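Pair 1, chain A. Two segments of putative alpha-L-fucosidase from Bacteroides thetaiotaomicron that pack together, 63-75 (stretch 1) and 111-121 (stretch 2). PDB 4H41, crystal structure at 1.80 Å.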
# COMPACT_ATOMS: atom_id res chain seq x y z
N MSE A 63 -15.56 -13.39 13.11
CA MSE A 63 -14.64 -14.23 13.88
C MSE A 63 -15.33 -15.45 14.42
O MSE A 63 -14.83 -16.56 14.30
CB MSE A 63 -14.04 -13.44 15.06
CG MSE A 63 -13.11 -12.32 14.67
SE MSE A 63 -12.74 -11.32 16.31
CE MSE A 63 -12.04 -9.70 15.51
N LYS A 64 -16.52 -15.25 14.99
CA LYS A 64 -17.28 -16.35 15.58
C LYS A 64 -17.62 -17.42 14.56
O LYS A 64 -17.54 -18.62 14.87
CB LYS A 64 -18.56 -15.82 16.22
CG LYS A 64 -19.34 -16.84 17.07
CD LYS A 64 -18.63 -17.13 18.35
CE LYS A 64 -19.38 -18.06 19.27
NZ LYS A 64 -18.55 -18.27 20.47
N ARG A 65 -17.96 -17.01 13.34
CA ARG A 65 -18.28 -17.95 12.27
C ARG A 65 -17.17 -18.96 12.03
O ARG A 65 -17.46 -20.10 11.69
CB ARG A 65 -18.58 -17.19 11.00
CG ARG A 65 -19.02 -18.05 9.86
CD ARG A 65 -19.33 -17.21 8.67
NE ARG A 65 -19.80 -18.04 7.56
CZ ARG A 65 -20.09 -17.59 6.35
NH1 ARG A 65 -19.94 -16.30 6.06
NH2 ARG A 65 -20.53 -18.42 5.42
N ILE A 66 -15.89 -18.56 12.14
CA ILE A 66 -14.80 -19.49 11.89
C ILE A 66 -14.23 -20.14 13.15
O ILE A 66 -13.26 -20.89 13.05
CB ILE A 66 -13.66 -18.86 11.03
CG1 ILE A 66 -12.98 -17.68 11.73
CG2 ILE A 66 -14.18 -18.48 9.68
CD1 ILE A 66 -11.61 -17.33 11.12
N GLY A 67 -14.87 -19.95 14.30
CA GLY A 67 -14.45 -20.61 15.53
C GLY A 67 -13.39 -19.91 16.34
O GLY A 67 -12.77 -20.53 17.19
N ILE A 68 -13.24 -18.60 16.17
CA ILE A 68 -12.33 -17.85 17.03
C ILE A 68 -13.01 -17.82 18.42
O ILE A 68 -14.21 -17.54 18.52
CB ILE A 68 -11.97 -16.48 16.46
CG1 ILE A 68 -10.89 -16.66 15.33
CG2 ILE A 68 -11.47 -15.51 17.55
CD1 ILE A 68 -10.67 -15.51 14.46
N ASP A 69 -12.26 -18.15 19.46
CA ASP A 69 -12.79 -18.15 20.83
C ASP A 69 -12.00 -17.23 21.76
O ASP A 69 -12.33 -17.16 22.95
CB ASP A 69 -12.81 -19.59 21.38
CG ASP A 69 -11.47 -20.33 21.50
OD1 ASP A 69 -10.44 -19.67 21.78
OD2 ASP A 69 -11.47 -21.56 21.36
N THR A 70 -10.92 -16.63 21.26
CA THR A 70 -10.01 -15.80 22.05
C THR A 70 -9.63 -14.56 21.29
O THR A 70 -9.27 -14.66 20.13
CB THR A 70 -8.75 -16.62 22.38
OG1 THR A 70 -9.11 -17.76 23.16
CG2 THR A 70 -7.72 -15.83 23.17
N VAL A 71 -9.71 -13.40 21.93
CA VAL A 71 -9.28 -12.13 21.31
C VAL A 71 -8.28 -11.47 22.25
O VAL A 71 -8.46 -11.47 23.48
CB VAL A 71 -10.45 -11.21 20.95
CG1 VAL A 71 -11.29 -11.83 19.85
CG2 VAL A 71 -11.32 -10.89 22.18
N ILE A 72 -7.19 -10.96 21.67
CA ILE A 72 -6.09 -10.42 22.45
C ILE A 72 -5.81 -8.99 22.04
O ILE A 72 -5.29 -8.77 20.93
CB ILE A 72 -4.81 -11.26 22.25
CG1 ILE A 72 -5.04 -12.78 22.55
CG2 ILE A 72 -3.68 -10.66 23.10
CD1 ILE A 72 -4.90 -13.66 21.34
N MSE A 73 -6.07 -8.03 22.95
CA MSE A 73 -5.79 -6.62 22.64
C MSE A 73 -4.31 -6.46 22.77
O MSE A 73 -3.78 -6.69 23.84
CB MSE A 73 -6.56 -5.70 23.57
CG MSE A 73 -6.59 -4.27 23.03
SE MSE A 73 -7.42 -3.09 24.33
CE MSE A 73 -6.14 -3.30 25.64
N ILE A 74 -3.62 -6.20 21.69
CA ILE A 74 -2.16 -6.38 21.64
C ILE A 74 -1.36 -5.50 22.61
O ILE A 74 -0.42 -6.02 23.21
CB ILE A 74 -1.64 -6.29 20.18
CG1 ILE A 74 -0.26 -6.92 20.05
CG2 ILE A 74 -1.67 -4.87 19.65
CD1 ILE A 74 0.18 -7.22 18.59
N ARG A 75 -1.72 -4.23 22.83
CA ARG A 75 -1.03 -3.39 23.80
C ARG A 75 -1.94 -2.28 24.25
O ARG A 75 -2.45 -1.47 23.44
CB ARG A 75 0.33 -2.88 23.31
CG ARG A 75 0.30 -2.04 22.05
CD ARG A 75 1.69 -1.88 21.47
NE ARG A 75 2.28 -3.13 20.99
CZ ARG A 75 2.11 -3.67 19.78
NH1 ARG A 75 1.34 -3.08 18.88
NH2 ARG A 75 2.70 -4.83 19.48
N LYS A 111 -20.52 -10.90 24.69
CA LYS A 111 -21.64 -11.10 23.77
C LYS A 111 -21.43 -12.34 22.89
O LYS A 111 -22.37 -13.09 22.68
CB LYS A 111 -21.81 -9.86 22.88
CG LYS A 111 -23.06 -9.87 22.04
CD LYS A 111 -23.16 -8.58 21.23
CE LYS A 111 -24.29 -8.64 20.25
NZ LYS A 111 -24.43 -7.33 19.54
N TYR A 112 -20.21 -12.54 22.40
CA TYR A 112 -19.92 -13.66 21.49
C TYR A 112 -19.22 -14.81 22.17
O TYR A 112 -18.73 -15.71 21.49
CB TYR A 112 -19.12 -13.14 20.28
CG TYR A 112 -19.95 -12.20 19.44
CD1 TYR A 112 -20.95 -12.68 18.62
CD2 TYR A 112 -19.80 -10.82 19.55
CE1 TYR A 112 -21.79 -11.82 17.92
CE2 TYR A 112 -20.61 -9.95 18.83
CZ TYR A 112 -21.62 -10.45 18.03
OH TYR A 112 -22.47 -9.63 17.34
N ASN A 113 -19.24 -14.85 23.52
CA ASN A 113 -18.71 -15.90 24.36
C ASN A 113 -17.26 -16.23 24.00
O ASN A 113 -16.89 -17.38 23.74
CB ASN A 113 -19.60 -17.14 24.30
CG ASN A 113 -19.38 -18.08 25.48
OD1 ASN A 113 -19.14 -17.66 26.61
ND2 ASN A 113 -19.43 -19.37 25.25
N MSE A 114 -16.43 -15.21 24.00
CA MSE A 114 -15.00 -15.32 23.78
C MSE A 114 -14.24 -14.90 25.03
O MSE A 114 -14.77 -14.18 25.87
CB MSE A 114 -14.58 -14.45 22.58
CG MSE A 114 -15.11 -14.98 21.22
SE MSE A 114 -14.71 -13.68 19.96
CE MSE A 114 -15.73 -14.33 18.48
N LYS A 115 -13.00 -15.37 25.18
CA LYS A 115 -12.08 -14.94 26.23
C LYS A 115 -11.27 -13.76 25.73
O LYS A 115 -10.75 -13.79 24.61
CB LYS A 115 -11.13 -16.06 26.65
CG LYS A 115 -11.79 -17.05 27.59
CD LYS A 115 -10.74 -17.95 28.23
CE LYS A 115 -11.25 -19.00 29.19
NZ LYS A 115 -12.65 -19.47 28.96
N PHE A 116 -11.22 -12.69 26.52
CA PHE A 116 -10.45 -11.51 26.20
C PHE A 116 -9.13 -11.55 26.98
O PHE A 116 -9.16 -11.76 28.20
CB PHE A 116 -11.25 -10.23 26.55
CG PHE A 116 -10.47 -8.95 26.43
CD1 PHE A 116 -9.82 -8.41 27.53
CD2 PHE A 116 -10.41 -8.26 25.24
CE1 PHE A 116 -9.17 -7.18 27.45
CE2 PHE A 116 -9.70 -7.06 25.14
CZ PHE A 116 -9.13 -6.51 26.26
N TYR A 117 -8.01 -11.32 26.29
CA TYR A 117 -6.68 -11.19 26.88
C TYR A 117 -6.26 -9.72 26.80
O TYR A 117 -6.31 -9.13 25.73
CB TYR A 117 -5.63 -12.05 26.19
CG TYR A 117 -5.64 -13.50 26.59
CD1 TYR A 117 -6.74 -14.31 26.34
CD2 TYR A 117 -4.50 -14.10 27.12
CE1 TYR A 117 -6.73 -15.67 26.67
CE2 TYR A 117 -4.47 -15.45 27.44
CZ TYR A 117 -5.58 -16.24 27.18
OH TYR A 117 -5.56 -17.57 27.47
N PHE A 118 -5.77 -9.18 27.91
CA PHE A 118 -5.33 -7.80 28.03
C PHE A 118 -3.84 -7.68 27.75
O PHE A 118 -3.03 -8.24 28.47
CB PHE A 118 -5.63 -7.31 29.47
CG PHE A 118 -5.28 -5.86 29.67
CD1 PHE A 118 -6.17 -4.86 29.35
CD2 PHE A 118 -4.02 -5.50 30.15
CE1 PHE A 118 -5.84 -3.52 29.54
CE2 PHE A 118 -3.69 -4.15 30.37
CZ PHE A 118 -4.61 -3.18 30.07
N GLY A 119 -3.48 -6.94 26.72
CA GLY A 119 -2.08 -6.69 26.39
C GLY A 119 -1.48 -5.62 27.28
O GLY A 119 -2.05 -4.53 27.44
N LEU A 120 -0.27 -5.86 27.79
CA LEU A 120 0.38 -4.89 28.65
C LEU A 120 0.81 -3.65 27.89
O LEU A 120 0.92 -3.63 26.66
CB LEU A 120 1.58 -5.54 29.38
CG LEU A 120 1.23 -6.69 30.33
CD1 LEU A 120 2.44 -7.10 31.14
CD2 LEU A 120 0.06 -6.31 31.28
N TYR A 121 1.06 -2.59 28.66
CA TYR A 121 1.43 -1.30 28.13
C TYR A 121 2.87 -1.35 27.57
O TYR A 121 3.76 -1.94 28.17
CB TYR A 121 1.31 -0.24 29.24
CG TYR A 121 1.81 1.13 28.86
CD1 TYR A 121 1.14 1.89 27.90
CD2 TYR A 121 2.97 1.65 29.40
CE1 TYR A 121 1.62 3.15 27.52
CE2 TYR A 121 3.46 2.89 29.03
CZ TYR A 121 2.79 3.63 28.07
OH TYR A 121 3.36 4.82 27.70

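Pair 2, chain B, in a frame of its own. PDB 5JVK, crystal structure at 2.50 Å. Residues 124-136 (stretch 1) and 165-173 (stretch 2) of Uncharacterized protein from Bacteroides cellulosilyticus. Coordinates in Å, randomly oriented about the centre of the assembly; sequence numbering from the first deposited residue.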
# COMPACT_ATOMS: atom_id res chain seq x y z
N LEU B 124 3.12 13.07 -0.82
CA LEU B 124 1.86 12.40 -1.18
C LEU B 124 1.74 11.01 -0.54
O LEU B 124 0.65 10.60 -0.16
CB LEU B 124 1.71 12.31 -2.70
CG LEU B 124 1.53 13.65 -3.42
CD1 LEU B 124 1.91 13.55 -4.89
CD2 LEU B 124 0.11 14.16 -3.28
N ILE B 125 2.86 10.29 -0.43
CA ILE B 125 2.90 9.00 0.28
C ILE B 125 2.60 9.19 1.77
O ILE B 125 1.87 8.39 2.35
CB ILE B 125 4.26 8.27 0.09
CG1 ILE B 125 4.42 7.81 -1.37
CG2 ILE B 125 4.37 7.06 1.01
CD1 ILE B 125 5.86 7.56 -1.79
N ARG B 126 3.16 10.25 2.37
CA ARG B 126 2.94 10.56 3.79
C ARG B 126 1.47 10.82 4.12
O ARG B 126 0.95 10.29 5.10
CB ARG B 126 3.79 11.77 4.22
CG ARG B 126 3.49 12.34 5.60
CD ARG B 126 3.69 11.32 6.71
NE ARG B 126 3.33 11.88 8.02
CZ ARG B 126 2.08 12.07 8.47
NH1 ARG B 126 1.02 11.73 7.73
NH2 ARG B 126 1.89 12.58 9.68
N MET B 127 0.81 11.64 3.30
CA MET B 127 -0.60 12.00 3.53
C MET B 127 -1.58 10.83 3.29
O MET B 127 -2.73 10.90 3.73
CB MET B 127 -0.99 13.22 2.68
CG MET B 127 -0.31 14.51 3.12
SD MET B 127 -0.87 15.96 2.21
CE MET B 127 -0.17 15.65 0.59
N ALA B 128 -1.13 9.79 2.59
CA ALA B 128 -1.90 8.54 2.47
C ALA B 128 -1.82 7.65 3.72
O ALA B 128 -2.58 6.69 3.84
CB ALA B 128 -1.44 7.75 1.25
N GLY B 129 -0.89 7.96 4.63
CA GLY B 129 -0.78 7.29 5.93
C GLY B 129 0.25 6.18 6.02
O GLY B 129 0.38 5.54 7.06
N PHE B 130 1.02 5.96 4.95
CA PHE B 130 1.99 4.87 4.90
C PHE B 130 3.23 5.18 5.74
O PHE B 130 3.67 6.33 5.82
CB PHE B 130 2.41 4.58 3.46
CG PHE B 130 1.28 4.13 2.58
CD1 PHE B 130 0.77 2.84 2.68
CD2 PHE B 130 0.73 4.99 1.63
CE1 PHE B 130 -0.27 2.42 1.86
CE2 PHE B 130 -0.31 4.58 0.80
CZ PHE B 130 -0.81 3.29 0.92
N THR B 131 3.78 4.14 6.38
CA THR B 131 5.04 4.21 7.12
C THR B 131 6.17 3.37 6.51
O THR B 131 7.28 3.35 7.05
CB THR B 131 4.85 3.73 8.57
OG1 THR B 131 4.37 2.38 8.57
CG2 THR B 131 3.86 4.63 9.30
N ARG B 132 5.88 2.66 5.42
CA ARG B 132 6.88 1.86 4.71
C ARG B 132 6.75 2.06 3.21
O ARG B 132 5.66 2.33 2.71
CB ARG B 132 6.71 0.38 5.04
CG ARG B 132 6.90 0.02 6.50
CD ARG B 132 6.65 -1.46 6.72
NE ARG B 132 6.70 -1.85 8.13
CZ ARG B 132 7.80 -2.04 8.85
NH1 ARG B 132 9.02 -1.88 8.32
NH2 ARG B 132 7.70 -2.39 10.12
N ILE B 133 7.87 1.93 2.50
CA ILE B 133 7.86 1.89 1.04
C ILE B 133 8.75 0.76 0.54
O ILE B 133 9.73 0.39 1.20
CB ILE B 133 8.28 3.24 0.39
CG1 ILE B 133 9.70 3.66 0.79
CG2 ILE B 133 7.25 4.31 0.72
CD1 ILE B 133 10.80 3.24 -0.17
N ARG B 134 8.40 0.21 -0.61
CA ARG B 134 9.17 -0.84 -1.26
C ARG B 134 9.62 -0.35 -2.63
O ARG B 134 8.82 0.22 -3.37
CB ARG B 134 8.34 -2.11 -1.41
CG ARG B 134 9.07 -3.28 -2.07
CD ARG B 134 8.21 -4.52 -2.01
NE ARG B 134 8.83 -5.70 -2.62
CZ ARG B 134 8.62 -6.16 -3.86
NH1 ARG B 134 7.80 -5.53 -4.71
NH2 ARG B 134 9.24 -7.26 -4.26
N THR B 135 10.89 -0.56 -2.95
CA THR B 135 11.39 -0.26 -4.29
C THR B 135 12.56 -1.16 -4.68
O THR B 135 13.17 -1.82 -3.84
CB THR B 135 11.75 1.23 -4.45
OG1 THR B 135 11.93 1.53 -5.83
CG2 THR B 135 13.02 1.59 -3.67
N ASP B 136 12.85 -1.17 -5.98
CA ASP B 136 13.83 -2.10 -6.55
C ASP B 136 15.25 -1.58 -6.44
O ASP B 136 15.49 -0.38 -6.37
CB ASP B 136 13.51 -2.34 -8.03
CG ASP B 136 12.17 -2.98 -8.24
OD1 ASP B 136 12.06 -4.22 -8.10
OD2 ASP B 136 11.21 -2.23 -8.54
N GLU B 165 10.11 12.02 5.76
CA GLU B 165 8.69 11.75 6.03
C GLU B 165 8.46 10.60 7.03
O GLU B 165 7.33 10.15 7.20
CB GLU B 165 7.94 11.49 4.71
CG GLU B 165 7.98 12.66 3.72
CD GLU B 165 7.10 13.84 4.11
OE1 GLU B 165 6.43 13.81 5.17
OE2 GLU B 165 7.06 14.83 3.34
N GLY B 166 9.52 10.15 7.70
CA GLY B 166 9.43 9.14 8.76
C GLY B 166 8.98 7.78 8.27
O GLY B 166 8.09 7.17 8.85
N ILE B 167 9.61 7.32 7.19
CA ILE B 167 9.21 6.09 6.51
C ILE B 167 10.40 5.13 6.48
O ILE B 167 11.52 5.54 6.16
CB ILE B 167 8.70 6.41 5.08
CG1 ILE B 167 7.36 7.14 5.15
CG2 ILE B 167 8.56 5.14 4.24
CD1 ILE B 167 6.96 7.86 3.88
N LYS B 168 10.16 3.86 6.81
CA LYS B 168 11.18 2.81 6.75
C LYS B 168 11.19 2.17 5.36
O LYS B 168 10.23 1.49 5.00
CB LYS B 168 10.91 1.73 7.80
CG LYS B 168 11.07 2.18 9.23
CD LYS B 168 10.98 0.99 10.18
CE LYS B 168 10.84 1.43 11.63
NZ LYS B 168 10.49 0.29 12.51
N PRO B 169 12.28 2.37 4.57
CA PRO B 169 12.29 1.76 3.25
C PRO B 169 12.69 0.28 3.28
O PRO B 169 13.58 -0.11 4.03
CB PRO B 169 13.34 2.58 2.48
CG PRO B 169 14.11 3.34 3.51
CD PRO B 169 13.55 3.05 4.87
N LEU B 170 11.98 -0.53 2.48
CA LEU B 170 12.31 -1.93 2.23
C LEU B 170 12.81 -2.04 0.80
O LEU B 170 12.19 -1.48 -0.11
CB LEU B 170 11.06 -2.80 2.44
CG LEU B 170 11.18 -4.33 2.30
CD1 LEU B 170 10.20 -5.02 3.24
CD2 LEU B 170 10.96 -4.81 0.87
N ILE B 171 13.92 -2.74 0.58
CA ILE B 171 14.57 -2.79 -0.73
C ILE B 171 14.62 -4.22 -1.26
O ILE B 171 15.15 -5.11 -0.60
CB ILE B 171 16.01 -2.22 -0.68
CG1 ILE B 171 16.01 -0.78 -0.13
CG2 ILE B 171 16.69 -2.27 -2.05
CD1 ILE B 171 15.35 0.26 -1.01
N VAL B 172 14.06 -4.42 -2.46
CA VAL B 172 14.12 -5.72 -3.14
C VAL B 172 15.31 -5.74 -4.11
O VAL B 172 15.35 -5.00 -5.09
CB VAL B 172 12.76 -6.12 -3.80
CG1 VAL B 172 12.34 -5.20 -4.94
CG2 VAL B 172 12.81 -7.57 -4.29
N PHE B 173 16.28 -6.60 -3.79
CA PHE B 173 17.54 -6.70 -4.52
C PHE B 173 17.51 -7.89 -5.47
O PHE B 173 17.22 -9.00 -5.04
CB PHE B 173 18.69 -6.89 -3.52
CG PHE B 173 20.05 -7.00 -4.16
CD1 PHE B 173 20.78 -5.86 -4.44
CD2 PHE B 173 20.60 -8.24 -4.46
CE1 PHE B 173 22.03 -5.95 -5.03
CE2 PHE B 173 21.85 -8.34 -5.05
CZ PHE B 173 22.57 -7.19 -5.34
O HOH W 1 9.87 -1.40 5.66
O HOH W 2 11.03 -2.24 10.51
O HOH W 3 14.48 -5.97 -7.75

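What backbone arrangement do the two pairs share? In each, the end of a helix turns through a glycine into a strand that runs parallel to a strand of the second stretch, and 14 central residues superpose with an RMSD of 0.5 Å. The strand directions differ by 18° in pair 1 and 25° in pair 2. Gly67(A) matches Gly129(B); both have positive phi, at angles where a CB would jam against the preceding carbonyl oxygen.

How are the strands held together? Four backbone hydrogen bonds recur at matched positions. Lys115(A) N donates to Asp69(A) O at 2.9 Å, and Lys168(B) N to Thr131(B) O at the same distance. The next rung differs in strength: Val71(A) N to Lys115(A) O is 2.9 Å, whereas Ile133(B) N to Lys168(B) O is a weak bond of 3.5 Å. The following bond is short in both, with Tyr117(A) N to Val71(A) O at 2.8 Å and Leu170(B) N to Ile133(B) O at 2.7 Å. Pro169(B), at the position of Phe116(A), costs the ladder nothing, because neither residue's backbone N takes part in a bond across the pair.

What fills the space beneath the helix end? Met114(A), a selenomethionine, and Ile167(B) occupy this position. The longer side chain brings its CE within 3.9 Å of Met63(A) CB and its SE within 3.9 Å of Val71(A) CG1. The branched isoleucine makes equivalent contacts with two arms: Ile167(B) CD1 lies 3.9 Å from Ile125(B) CG2, and Ile167(B) CG2 lies 3.8 Å from Ile133(B) CG2. Nearby, Lys64(A) NZ donates a 2.8 Å hydrogen bond to Tyr112(A) O; at the matched positions, Arg126(B) CG approaches Glu165(B) OE1 at 3.3 Å.

How do the two sheet faces differ? On the face of Thr70(A) and Ile72(A), pair 1 packs Tyr117(A), with Thr70(A) CG2 3.6 Å from Tyr117(A) CE1. Pair 2 places Arg132(B) and Arg134(B) there. A water accepts from Arg132(B) NH1 at 2.8 Å and donates to Lys168(B) O at 3.0 Å, while Arg134(B) runs alongside Leu170(B), its CG 3.8 Å from Leu170(B) CD2, and Val172(B) CG1 lies over one face of its guanidinium. On the other face, the ring of Phe116(A) reaches Met73(A), CE2 to CB 3.8 Å, with Val71(A) at its edge; compact Pro169(B) keeps the matching contact, its CB 3.7 Å from Ile133(B) CD1, but makes none with Thr135(B), the counterpart of Met73(A).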